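Local coordinates for protein MAU2 chromatid cohesion factor homolog (Saccharomyces cerevisiae, PDB 4XDN) that forms a complex with SCC2 that is required for loading the cohesin complex onto chromosomes, and so serves sister chromatid cohesion, at residues C386-V391 with P413-L418; Q420-Q425 with E433-L438; I451-C456 with W483-K488; G599-Q604 with E632-Q637. All blocks are in the same frame, centred on the assembly; numbering follows the deposited sequence.

Overall arrangement
Following the chain from its N terminus, the four contacts come in series; none nests within or crosses another. Contact 1 closes the partly unmodelled connection between helix 369-398 and helix 415-426. That second helix passes straight into contact 2, where it pairs with helix 432-440 across a short turn. Helix 446-466 follows, touches contact 2 through Ser452 and Asn455, and pairs with helix 472-490 in contact 3. Contacts 1, 2 and 3 thus link successive helices into a continuous run, and Leu418 of contact 1 also packs on Ile451 of contact 3. Contact 4 stands apart, its centre about 24 Å from that of contact 2, and joins the last two helices, 601-618 and 621-638.

Contact 1: residues C386-V391 with P413-L418; sequences CEFYKV and PGYVRL. With SO4 (sulfate ion), chain C.
Phe388 and Tyr415 lay their rings one over the other in an offset stack, centroids 4.1 Å apart and planes 18° from parallel. The closest atoms are Phe388 CZ and Tyr415 CD2, at 3.3 Å; CD2 lies over the centre of the phenylalanine ring, whereas CZ meets the tyrosine ring nearer its rim. A flat ring can lie over Tyr415, and its apolar character suits Leu409 and Pro411, which pack on it too. With an alanine here, Tyr415 would probably lose the cover of one ring face and be freer to turn. Tyr389 sets its ring against Phe388, while its hydroxyl bonds to the backbone of the other protein chain, so the stack adjoins that partner's binding surface.

The start of helix 415-426 holds a sulfate, probably from the crystallisation liquor. Gly414, the N-cap residue, gives its N to sulfate O3 at 2.7 Å; at its backbone angles a side chain would jam against the preceding carbonyl oxygen. Arg417 N reaches O4 at 3.0 Å. A chi1 of 51° sets Arg417 CG between backbone N and carbonyl carbon, bringing the chain alongside the sulfate, where NE bonds to O4, also at 3.0 Å. Val416 N adds a 3.3 Å bond to O1. Backbone N-H groups at a helix start, joined by an arginine, are consistent with a site for a small anion.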
# COMPACT_ATOMS: atom_id res chain seq x y z
N CYS A 386 0.62 9.89 -8.64
CA CYS A 386 0.43 11.30 -8.93
C CYS A 386 -0.45 11.51 -10.15
O CYS A 386 -1.36 12.34 -10.14
CB CYS A 386 1.78 12.00 -9.14
SG CYS A 386 2.76 12.21 -7.63
N GLU A 387 -0.21 10.72 -11.18
CA GLU A 387 -0.96 10.79 -12.40
C GLU A 387 -2.35 10.29 -12.21
O GLU A 387 -3.28 10.81 -12.73
CB GLU A 387 -0.32 9.93 -13.48
CG GLU A 387 0.91 10.47 -14.13
CD GLU A 387 0.68 11.69 -14.98
OE1 GLU A 387 -0.49 12.01 -15.27
OE2 GLU A 387 1.68 12.33 -15.35
N PHE A 388 -2.47 9.23 -11.47
CA PHE A 388 -3.78 8.62 -11.24
C PHE A 388 -4.71 9.57 -10.51
O PHE A 388 -5.86 9.76 -10.91
CB PHE A 388 -3.64 7.32 -10.44
CG PHE A 388 -4.96 6.77 -9.97
CD1 PHE A 388 -5.78 6.06 -10.84
CD2 PHE A 388 -5.39 6.96 -8.67
CE1 PHE A 388 -7.00 5.55 -10.42
CE2 PHE A 388 -6.61 6.46 -8.25
CZ PHE A 388 -7.41 5.75 -9.12
N TYR A 389 -4.22 10.18 -9.43
CA TYR A 389 -5.05 11.07 -8.63
C TYR A 389 -5.28 12.41 -9.32
O TYR A 389 -6.24 13.11 -9.01
CB TYR A 389 -4.41 11.29 -7.25
CG TYR A 389 -4.58 10.10 -6.33
CD1 TYR A 389 -5.84 9.73 -5.88
CD2 TYR A 389 -3.48 9.36 -5.91
CE1 TYR A 389 -6.00 8.64 -5.04
CE2 TYR A 389 -3.64 8.27 -5.07
CZ TYR A 389 -4.90 7.92 -4.63
OH TYR A 389 -5.07 6.84 -3.80
N LYS A 390 -4.40 12.76 -10.26
CA LYS A 390 -4.61 13.93 -11.09
C LYS A 390 -5.85 13.71 -11.96
O LYS A 390 -6.74 14.56 -12.04
CB LYS A 390 -3.39 14.21 -11.97
CG LYS A 390 -3.46 15.51 -12.76
CD LYS A 390 -2.44 15.54 -13.88
CE LYS A 390 -2.32 16.92 -14.50
NZ LYS A 390 -1.44 16.93 -15.70
N VAL A 391 -5.89 12.55 -12.60
CA VAL A 391 -7.03 12.16 -13.42
C VAL A 391 -8.29 12.03 -12.57
O VAL A 391 -9.36 12.46 -12.98
CB VAL A 391 -6.74 10.83 -14.16
CG1 VAL A 391 -8.00 10.27 -14.85
CG2 VAL A 391 -5.63 11.03 -15.18
N PRO A 413 -3.90 -2.49 -8.59
CA PRO A 413 -4.70 -3.40 -9.42
C PRO A 413 -6.13 -2.93 -9.62
O PRO A 413 -6.85 -2.70 -8.65
CB PRO A 413 -4.66 -4.71 -8.63
CG PRO A 413 -3.47 -4.62 -7.76
CD PRO A 413 -3.35 -3.17 -7.40
N GLY A 414 -6.54 -2.79 -10.88
CA GLY A 414 -7.92 -2.46 -11.21
C GLY A 414 -8.20 -0.99 -11.41
O GLY A 414 -9.32 -0.61 -11.75
N TYR A 415 -7.19 -0.15 -11.20
CA TYR A 415 -7.37 1.30 -11.31
C TYR A 415 -7.65 1.75 -12.74
O TYR A 415 -8.51 2.60 -12.97
CB TYR A 415 -6.13 2.04 -10.78
CG TYR A 415 -6.14 2.29 -9.28
CD1 TYR A 415 -7.02 1.62 -8.44
CD2 TYR A 415 -5.28 3.23 -8.72
CE1 TYR A 415 -7.03 1.86 -7.07
CE2 TYR A 415 -5.29 3.48 -7.35
CZ TYR A 415 -6.16 2.79 -6.54
OH TYR A 415 -6.17 3.04 -5.18
N VAL A 416 -6.94 1.18 -13.70
CA VAL A 416 -7.09 1.57 -15.10
C VAL A 416 -8.48 1.22 -15.63
O VAL A 416 -9.14 2.06 -16.23
CB VAL A 416 -6.02 0.90 -16.00
CG1 VAL A 416 -6.33 1.12 -17.48
CG2 VAL A 416 -4.65 1.43 -15.65
N ARG A 417 -8.90 -0.01 -15.40
CA ARG A 417 -10.20 -0.46 -15.91
C ARG A 417 -11.36 0.07 -15.06
O ARG A 417 -12.51 0.03 -15.49
CB ARG A 417 -10.25 -1.99 -15.99
CG ARG A 417 -9.84 -2.74 -14.74
CD ARG A 417 -9.17 -4.07 -15.08
NE ARG A 417 -8.29 -4.54 -14.01
CZ ARG A 417 -8.24 -5.79 -13.55
NH1 ARG A 417 -9.01 -6.74 -14.05
NH2 ARG A 417 -7.40 -6.08 -12.56
N LEU A 418 -11.05 0.58 -13.87
CA LEU A 418 -12.05 1.28 -13.08
C LEU A 418 -12.37 2.61 -13.74
O LEU A 418 -13.54 2.95 -13.95
CB LEU A 418 -11.57 1.50 -11.64
CG LEU A 418 -12.48 2.40 -10.78
CD1 LEU A 418 -13.91 1.86 -10.74
CD2 LEU A 418 -11.93 2.53 -9.36
S SO4 C . -5.42 -2.32 -14.19
O1 SO4 C . -4.67 -1.15 -13.74
O2 SO4 C . -4.91 -2.77 -15.48
O3 SO4 C . -5.29 -3.39 -13.21
O4 SO4 C . -6.83 -1.96 -14.34

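Contact 2: residues Q420-Q425 with E433-L438; sequences QAMKVQ and EEYTRL
Tyr435 OH donates a hydrogen bond of 2.5 Å to Gln425 OE1, which receives it in the carbonyl plane with a C=O...donor angle of 154°. The amide stands almost perpendicular to the phenol ring, and its oxygen lies at the ring's edge. Gln425 reaches this point with an extended chain, its CG anti to the backbone N (chi1 -171°). The other end of the amide, NE2, bonds to the backbone of the partner protein. Tyr435 also packs on that chain, and its bond to OE1 probably steadies the glutamine. A phenylalanine in place of Tyr435 would probably leave Gln425 OE1 without this donor, the amide then being held from its NE2 side.

Helices 415-426 and 432-440 form an antiparallel helical hairpin, the two segments meeting at 157° with axes 9.2 Å apart. Ala421 sits where the backbones come nearest, and its small side chain permits that approach: CB touches Tyr435 CE1 at 3.5 Å and Glu434 CB at 3.8 Å. Met422 brings CG to within 3.5 Å of Tyr435 OH. Towards the partly exposed flank, Val424 CG2 rests on Glu434, 4.3 Å from its CG, and the glutamate carboxylate makes a long salt bridge with Arg437.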
# COMPACT_ATOMS: atom_id res chain seq x y z
N GLN A 420 -11.89 3.27 -16.75
CA GLN A 420 -12.50 2.94 -18.03
C GLN A 420 -13.98 2.60 -17.84
O GLN A 420 -14.82 2.96 -18.67
CB GLN A 420 -11.77 1.77 -18.69
CG GLN A 420 -12.40 1.27 -19.98
CD GLN A 420 -12.60 2.37 -21.00
OE1 GLN A 420 -11.83 3.32 -21.07
NE2 GLN A 420 -13.65 2.24 -21.81
N ALA A 421 -14.30 1.91 -16.75
CA ALA A 421 -15.68 1.54 -16.45
C ALA A 421 -16.51 2.79 -16.17
O ALA A 421 -17.65 2.90 -16.61
CB ALA A 421 -15.73 0.59 -15.27
N MET A 422 -15.92 3.72 -15.42
CA MET A 422 -16.58 4.98 -15.10
C MET A 422 -16.81 5.79 -16.36
O MET A 422 -17.80 6.51 -16.48
CB MET A 422 -15.74 5.77 -14.10
CG MET A 422 -15.64 5.12 -12.73
SD MET A 422 -14.31 5.79 -11.71
CE MET A 422 -14.69 7.54 -11.74
N LYS A 423 -15.88 5.67 -17.31
CA LYS A 423 -16.01 6.38 -18.58
C LYS A 423 -17.22 5.87 -19.35
O LYS A 423 -17.95 6.65 -19.96
CB LYS A 423 -14.74 6.21 -19.42
CG LYS A 423 -14.78 6.96 -20.75
CD LYS A 423 -13.39 7.10 -21.35
CE LYS A 423 -13.42 7.96 -22.61
NZ LYS A 423 -14.23 7.34 -23.70
N VAL A 424 -17.44 4.56 -19.30
CA VAL A 424 -18.59 3.96 -19.96
C VAL A 424 -19.88 4.40 -19.28
O VAL A 424 -20.86 4.73 -19.96
CB VAL A 424 -18.50 2.42 -19.96
CG1 VAL A 424 -19.79 1.79 -20.50
CG2 VAL A 424 -17.31 1.96 -20.78
N GLN A 425 -19.88 4.42 -17.95
CA GLN A 425 -21.07 4.82 -17.21
C GLN A 425 -21.41 6.27 -17.50
O GLN A 425 -22.57 6.61 -17.71
CB GLN A 425 -20.87 4.62 -15.70
CG GLN A 425 -22.15 4.82 -14.90
CD GLN A 425 -21.95 4.73 -13.40
OE1 GLN A 425 -20.86 4.42 -12.92
NE2 GLN A 425 -23.01 5.00 -12.64
N GLU A 433 -21.38 -4.69 -17.16
CA GLU A 433 -20.44 -5.76 -17.47
C GLU A 433 -19.01 -5.38 -17.11
O GLU A 433 -18.21 -6.23 -16.72
CB GLU A 433 -20.52 -6.13 -18.96
CG GLU A 433 -19.61 -7.29 -19.35
CD GLU A 433 -19.80 -7.73 -20.79
OE1 GLU A 433 -20.57 -7.06 -21.52
OE2 GLU A 433 -19.18 -8.73 -21.20
N GLU A 434 -18.68 -4.09 -17.23
CA GLU A 434 -17.34 -3.62 -16.92
C GLU A 434 -17.12 -3.68 -15.41
O GLU A 434 -16.11 -4.20 -14.93
CB GLU A 434 -17.10 -2.18 -17.41
CG GLU A 434 -17.92 -1.73 -18.62
CD GLU A 434 -17.54 -2.43 -19.91
OE1 GLU A 434 -16.34 -2.67 -20.12
OE2 GLU A 434 -18.45 -2.72 -20.71
N TYR A 435 -18.09 -3.15 -14.67
CA TYR A 435 -18.04 -3.15 -13.21
C TYR A 435 -18.07 -4.57 -12.67
O TYR A 435 -17.35 -4.90 -11.73
CB TYR A 435 -19.21 -2.35 -12.64
CG TYR A 435 -19.05 -0.85 -12.73
CD1 TYR A 435 -17.86 -0.23 -12.39
CD2 TYR A 435 -20.11 -0.04 -13.15
CE1 TYR A 435 -17.71 1.14 -12.47
CE2 TYR A 435 -19.97 1.33 -13.24
CZ TYR A 435 -18.77 1.91 -12.89
OH TYR A 435 -18.62 3.28 -12.97
N THR A 436 -18.92 -5.41 -13.26
CA THR A 436 -19.08 -6.79 -12.80
C THR A 436 -17.77 -7.56 -12.94
O THR A 436 -17.36 -8.26 -12.02
CB THR A 436 -20.18 -7.52 -13.59
OG1 THR A 436 -21.41 -6.77 -13.50
CG2 THR A 436 -20.41 -8.92 -13.02
N ARG A 437 -17.13 -7.44 -14.10
CA ARG A 437 -15.87 -8.14 -14.35
C ARG A 437 -14.77 -7.63 -13.43
O ARG A 437 -13.89 -8.39 -13.02
CB ARG A 437 -15.44 -7.97 -15.81
CG ARG A 437 -16.19 -8.86 -16.79
CD ARG A 437 -15.55 -8.83 -18.18
NE ARG A 437 -15.42 -7.47 -18.70
CZ ARG A 437 -14.34 -6.70 -18.59
NH1 ARG A 437 -13.25 -7.15 -17.96
NH2 ARG A 437 -14.33 -5.48 -19.10
N LEU A 438 -14.82 -6.35 -13.09
CA LEU A 438 -13.80 -5.77 -12.22
C LEU A 438 -14.01 -6.24 -10.78
O LEU A 438 -13.05 -6.49 -10.05
CB LEU A 438 -13.83 -4.24 -12.30
CG LEU A 438 -12.82 -3.50 -11.42
CD1 LEU A 438 -11.43 -4.07 -11.57
CD2 LEU A 438 -12.82 -2.02 -11.75

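Contact 3: residues I451-C456 with W483-K488; sequences ISLLNC and WLQVEK
Leu453, Leu454 and Val486 form the apolar seam of an antiparallel helical hairpin in which helix 446-466 is followed directly by helix 472-490. The two segments run at 149° to each other with axes 9.5 Å apart, and the backbones come nearest where Leu453 faces Val486.

Val486 works as a fork. One prong, CG2, meets the base of Leu453, 3.6 Å from its CB; the other, CG1, meets the end of Leu454, 3.8 Å from CD2. Leu454 and Val486 cross nearly perpendicularly, and Leu454 CD2 bears on both prongs, since CG2 is also only 4.0 Å away. A beta-branched valine suits this place, because its two methyls diverge close to the backbone and can engage two neighbouring leucines. Leu454 comes to the seam along its flank, with CG anti to the carbonyl carbon (chi1 -73°), which brings its branched end closer to the other helix than its CB bond suggests. Trp501 and Leu508 of helix 499-513 continue the apolar cluster beyond it.

The neighbouring Asn455 uses OD1 to bond to the backbone of the chain of another protein, so helix 446-466 packs on helix 472-490 and also contacts the binding partner.

At the partly exposed border, Gln485 lies across Leu453. Its aliphatic root does the packing, CB lying 3.8 Å from Leu453 CD1, and its extended chain carries the amide past the leucine until OE1 rests 3.3 Å from Leu453 CD2, a van der Waals touch with a methyl.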
# COMPACT_ATOMS: atom_id res chain seq x y z
N ILE A 451 -16.45 -0.27 -4.93
CA ILE A 451 -16.80 0.88 -5.77
C ILE A 451 -17.51 0.37 -7.02
O ILE A 451 -18.51 0.95 -7.45
CB ILE A 451 -15.55 1.70 -6.17
CG1 ILE A 451 -14.97 2.41 -4.94
CG2 ILE A 451 -15.89 2.74 -7.25
CD1 ILE A 451 -13.63 3.08 -5.17
N SER A 452 -16.99 -0.71 -7.59
CA SER A 452 -17.57 -1.31 -8.78
C SER A 452 -18.98 -1.83 -8.49
O SER A 452 -19.88 -1.68 -9.31
CB SER A 452 -16.68 -2.44 -9.30
OG SER A 452 -15.37 -1.97 -9.58
N LEU A 453 -19.16 -2.45 -7.33
CA LEU A 453 -20.45 -3.03 -6.97
C LEU A 453 -21.49 -1.95 -6.67
O LEU A 453 -22.66 -2.12 -6.99
CB LEU A 453 -20.31 -3.96 -5.77
CG LEU A 453 -19.67 -5.33 -6.03
CD1 LEU A 453 -19.40 -6.05 -4.71
CD2 LEU A 453 -20.56 -6.19 -6.93
N LEU A 454 -21.04 -0.86 -6.07
CA LEU A 454 -21.95 0.22 -5.70
C LEU A 454 -22.42 0.99 -6.93
O LEU A 454 -23.61 1.32 -7.05
CB LEU A 454 -21.28 1.18 -4.71
CG LEU A 454 -21.09 0.65 -3.28
CD1 LEU A 454 -20.25 1.61 -2.46
CD2 LEU A 454 -22.43 0.41 -2.60
N ASN A 455 -21.50 1.28 -7.84
CA ASN A 455 -21.87 1.89 -9.11
C ASN A 455 -22.79 0.96 -9.89
O ASN A 455 -23.75 1.40 -10.50
CB ASN A 455 -20.64 2.22 -9.95
CG ASN A 455 -19.90 3.45 -9.45
OD1 ASN A 455 -20.50 4.41 -8.98
ND2 ASN A 455 -18.57 3.42 -9.56
N CYS A 456 -22.48 -0.33 -9.84
CA CYS A 456 -23.28 -1.34 -10.53
C CYS A 456 -24.68 -1.40 -9.94
O CYS A 456 -25.66 -1.55 -10.67
CB CYS A 456 -22.61 -2.71 -10.43
SG CYS A 456 -23.45 -4.01 -11.37
N TRP A 483 -26.32 -6.29 -3.99
CA TRP A 483 -26.36 -5.65 -2.68
C TRP A 483 -25.76 -6.54 -1.60
O TRP A 483 -25.00 -6.07 -0.75
CB TRP A 483 -27.79 -5.28 -2.30
CG TRP A 483 -27.85 -4.47 -1.04
CD1 TRP A 483 -28.20 -4.92 0.20
CD2 TRP A 483 -27.54 -3.08 -0.89
NE1 TRP A 483 -28.14 -3.89 1.11
CE2 TRP A 483 -27.73 -2.75 0.46
CE3 TRP A 483 -27.12 -2.09 -1.78
CZ2 TRP A 483 -27.52 -1.46 0.95
CZ3 TRP A 483 -26.91 -0.81 -1.29
CH2 TRP A 483 -27.11 -0.51 0.06
N LEU A 484 -26.11 -7.83 -1.61
CA LEU A 484 -25.58 -8.77 -0.64
C LEU A 484 -24.06 -8.85 -0.74
O LEU A 484 -23.37 -9.00 0.26
CB LEU A 484 -26.19 -10.16 -0.83
CG LEU A 484 -27.64 -10.33 -0.38
CD1 LEU A 484 -28.18 -11.67 -0.87
CD2 LEU A 484 -27.76 -10.23 1.13
N GLN A 485 -23.55 -8.74 -1.97
CA GLN A 485 -22.11 -8.73 -2.20
C GLN A 485 -21.46 -7.50 -1.57
O GLN A 485 -20.36 -7.58 -1.04
CB GLN A 485 -21.82 -8.78 -3.70
CG GLN A 485 -22.10 -10.13 -4.34
CD GLN A 485 -22.15 -10.08 -5.85
OE1 GLN A 485 -22.16 -9.00 -6.45
NE2 GLN A 485 -22.19 -11.25 -6.49
N VAL A 486 -22.16 -6.37 -1.63
CA VAL A 486 -21.66 -5.14 -1.03
C VAL A 486 -21.60 -5.28 0.49
O VAL A 486 -20.62 -4.87 1.11
CB VAL A 486 -22.56 -3.93 -1.39
CG1 VAL A 486 -22.27 -2.73 -0.48
CG2 VAL A 486 -22.35 -3.54 -2.85
N GLU A 487 -22.64 -5.85 1.08
CA GLU A 487 -22.71 -6.03 2.52
C GLU A 487 -21.62 -6.97 3.02
O GLU A 487 -21.01 -6.74 4.06
CB GLU A 487 -24.08 -6.56 2.93
CG GLU A 487 -25.24 -5.62 2.64
CD GLU A 487 -25.21 -4.37 3.50
OE1 GLU A 487 -24.42 -4.32 4.47
OE2 GLU A 487 -25.98 -3.43 3.21
N LYS A 488 -21.37 -8.03 2.26
CA LYS A 488 -20.41 -9.05 2.64
C LYS A 488 -18.99 -8.49 2.68
O LYS A 488 -18.26 -8.70 3.65
CB LYS A 488 -20.48 -10.24 1.68
CG LYS A 488 -19.58 -11.41 2.07
CD LYS A 488 -20.16 -12.73 1.60
CE LYS A 488 -19.32 -13.91 2.06
NZ LYS A 488 -18.01 -13.97 1.35

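Contact 4: residues G599-Q604 with E632-Q637; sequences GMRKVQ and EALVKQ
Leu634 packs against Gln604 and Arg601, and here the contact is buried and close. CD2 of Leu634 lies 3.4 Å from Gln604 OE1, with the two side chains crossing at about a right angle, and the same methyl is 4.0 Å from both CG and the backbone O of Arg601. Leucine fits because its branched end fills the angle between residues one helical turn apart. Its CG is anti to the carbonyl carbon (chi1 -75°), which swings the two methyls in towards helix 601-618. Gln604 is a polar residue in a buried place, but its NE2 is satisfied by a hydrogen bond to the backbone O of Phe591. That bond probably fixes the amide, with OE1 turned to the leucine.

The outer side is looser. Arg601, exposed, stretches its extended chain across Gln637, and CB of Gln637 lies over one guanidinium face, 3.8 Å above the plane and offset toward the rim. The guanidinium and amide planes are 40° apart, too inclined to lie flat on one another. Arg601 NH2 and Gln637 NE2, both donors, come close without a hydrogen bond, so the placing of this amide is doubtful. Both residues also touch a crystal neighbour, which may influence how their ends are set. A long flexible chain suits this border: the aliphatic start of Arg601 covers Leu634, while its guanidinium lies against Gln637.

The start of helix 601-618 thus meets the end of helix 621-638, the closing arrangement of an antiparallel helical hairpin, here the last one of a mainly helical array.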
# COMPACT_ATOMS: atom_id res chain seq x y z
N GLY A 599 -20.97 17.39 -14.56
CA GLY A 599 -21.66 16.11 -14.50
C GLY A 599 -22.84 16.09 -13.54
O GLY A 599 -23.43 15.04 -13.30
N MET A 600 -23.19 17.26 -13.00
CA MET A 600 -24.21 17.36 -11.96
C MET A 600 -25.56 17.88 -12.47
O MET A 600 -26.45 18.18 -11.67
CB MET A 600 -23.71 18.28 -10.84
CG MET A 600 -22.52 17.73 -10.07
SD MET A 600 -22.99 16.37 -8.99
CE MET A 600 -23.76 17.27 -7.64
N ARG A 601 -25.72 17.99 -13.78
CA ARG A 601 -26.90 18.64 -14.35
C ARG A 601 -28.19 17.85 -14.14
O ARG A 601 -29.24 18.44 -13.88
CB ARG A 601 -26.69 18.89 -15.84
CG ARG A 601 -25.82 20.11 -16.13
CD ARG A 601 -25.36 20.14 -17.57
NE ARG A 601 -24.66 21.38 -17.89
CZ ARG A 601 -23.96 21.57 -19.00
NH1 ARG A 601 -23.86 20.61 -19.91
NH2 ARG A 601 -23.35 22.73 -19.21
N LYS A 602 -28.13 16.53 -14.25
CA LYS A 602 -29.32 15.71 -14.08
C LYS A 602 -29.69 15.62 -12.61
O LYS A 602 -30.87 15.59 -12.26
CB LYS A 602 -29.10 14.31 -14.67
CG LYS A 602 -29.18 14.29 -16.19
CD LYS A 602 -28.87 12.92 -16.76
CE LYS A 602 -28.98 12.92 -18.28
NZ LYS A 602 -28.64 11.60 -18.86
N VAL A 603 -28.69 15.60 -11.74
CA VAL A 603 -28.92 15.67 -10.30
C VAL A 603 -29.57 17.01 -9.95
O VAL A 603 -30.56 17.06 -9.21
CB VAL A 603 -27.61 15.48 -9.50
CG1 VAL A 603 -27.81 15.83 -8.02
CG2 VAL A 603 -27.09 14.05 -9.64
N GLN A 604 -29.02 18.09 -10.50
CA GLN A 604 -29.52 19.43 -10.24
C GLN A 604 -30.95 19.59 -10.73
O GLN A 604 -31.76 20.28 -10.10
CB GLN A 604 -28.62 20.48 -10.91
CG GLN A 604 -28.88 21.91 -10.44
CD GLN A 604 -27.96 22.92 -11.11
OE1 GLN A 604 -27.59 22.77 -12.27
NE2 GLN A 604 -27.58 23.96 -10.37
N GLU A 632 -35.66 25.07 -17.31
CA GLU A 632 -35.65 25.21 -18.76
C GLU A 632 -34.22 25.23 -19.29
O GLU A 632 -33.93 24.64 -20.33
CB GLU A 632 -36.40 26.49 -19.19
CG GLU A 632 -37.91 26.38 -19.04
CD GLU A 632 -38.63 27.68 -19.39
OE1 GLU A 632 -37.97 28.65 -19.81
OE2 GLU A 632 -39.87 27.72 -19.23
N ALA A 633 -33.34 25.92 -18.58
CA ALA A 633 -31.94 26.01 -18.98
C ALA A 633 -31.27 24.63 -18.91
O ALA A 633 -30.47 24.28 -19.77
CB ALA A 633 -31.19 27.00 -18.11
N LEU A 634 -31.62 23.86 -17.89
CA LEU A 634 -31.05 22.53 -17.70
C LEU A 634 -31.52 21.57 -18.78
O LEU A 634 -30.75 20.74 -19.26
CB LEU A 634 -31.39 21.99 -16.32
CG LEU A 634 -30.63 22.60 -15.15
CD1 LEU A 634 -31.27 22.21 -13.83
CD2 LEU A 634 -29.16 22.18 -15.19
N VAL A 635 -32.79 21.67 -19.16
CA VAL A 635 -33.34 20.82 -20.21
C VAL A 635 -32.61 21.05 -21.54
O VAL A 635 -32.34 20.10 -22.27
CB VAL A 635 -34.86 21.08 -20.41
CG1 VAL A 635 -35.37 20.41 -21.69
CG2 VAL A 635 -35.63 20.56 -19.21
N LYS A 636 -32.28 22.30 -21.83
CA LYS A 636 -31.62 22.63 -23.09
C LYS A 636 -30.20 22.05 -23.14
O LYS A 636 -29.76 21.55 -24.17
CB LYS A 636 -31.58 24.14 -23.31
CG LYS A 636 -30.88 24.56 -24.60
CD LYS A 636 -31.54 25.78 -25.25
CE LYS A 636 -31.50 27.00 -24.35
NZ LYS A 636 -30.11 27.38 -23.96
N GLN A 637 -29.50 22.13 -22.01
CA GLN A 637 -28.15 21.58 -21.91
C GLN A 637 -28.15 20.06 -22.01
O GLN A 637 -27.38 19.48 -22.77
CB GLN A 637 -27.49 22.01 -20.59
CG GLN A 637 -27.29 23.51 -20.45
CD GLN A 637 -26.87 23.90 -19.05
OE1 GLN A 637 -27.53 23.56 -18.07
NE2 GLN A 637 -25.76 24.62 -18.95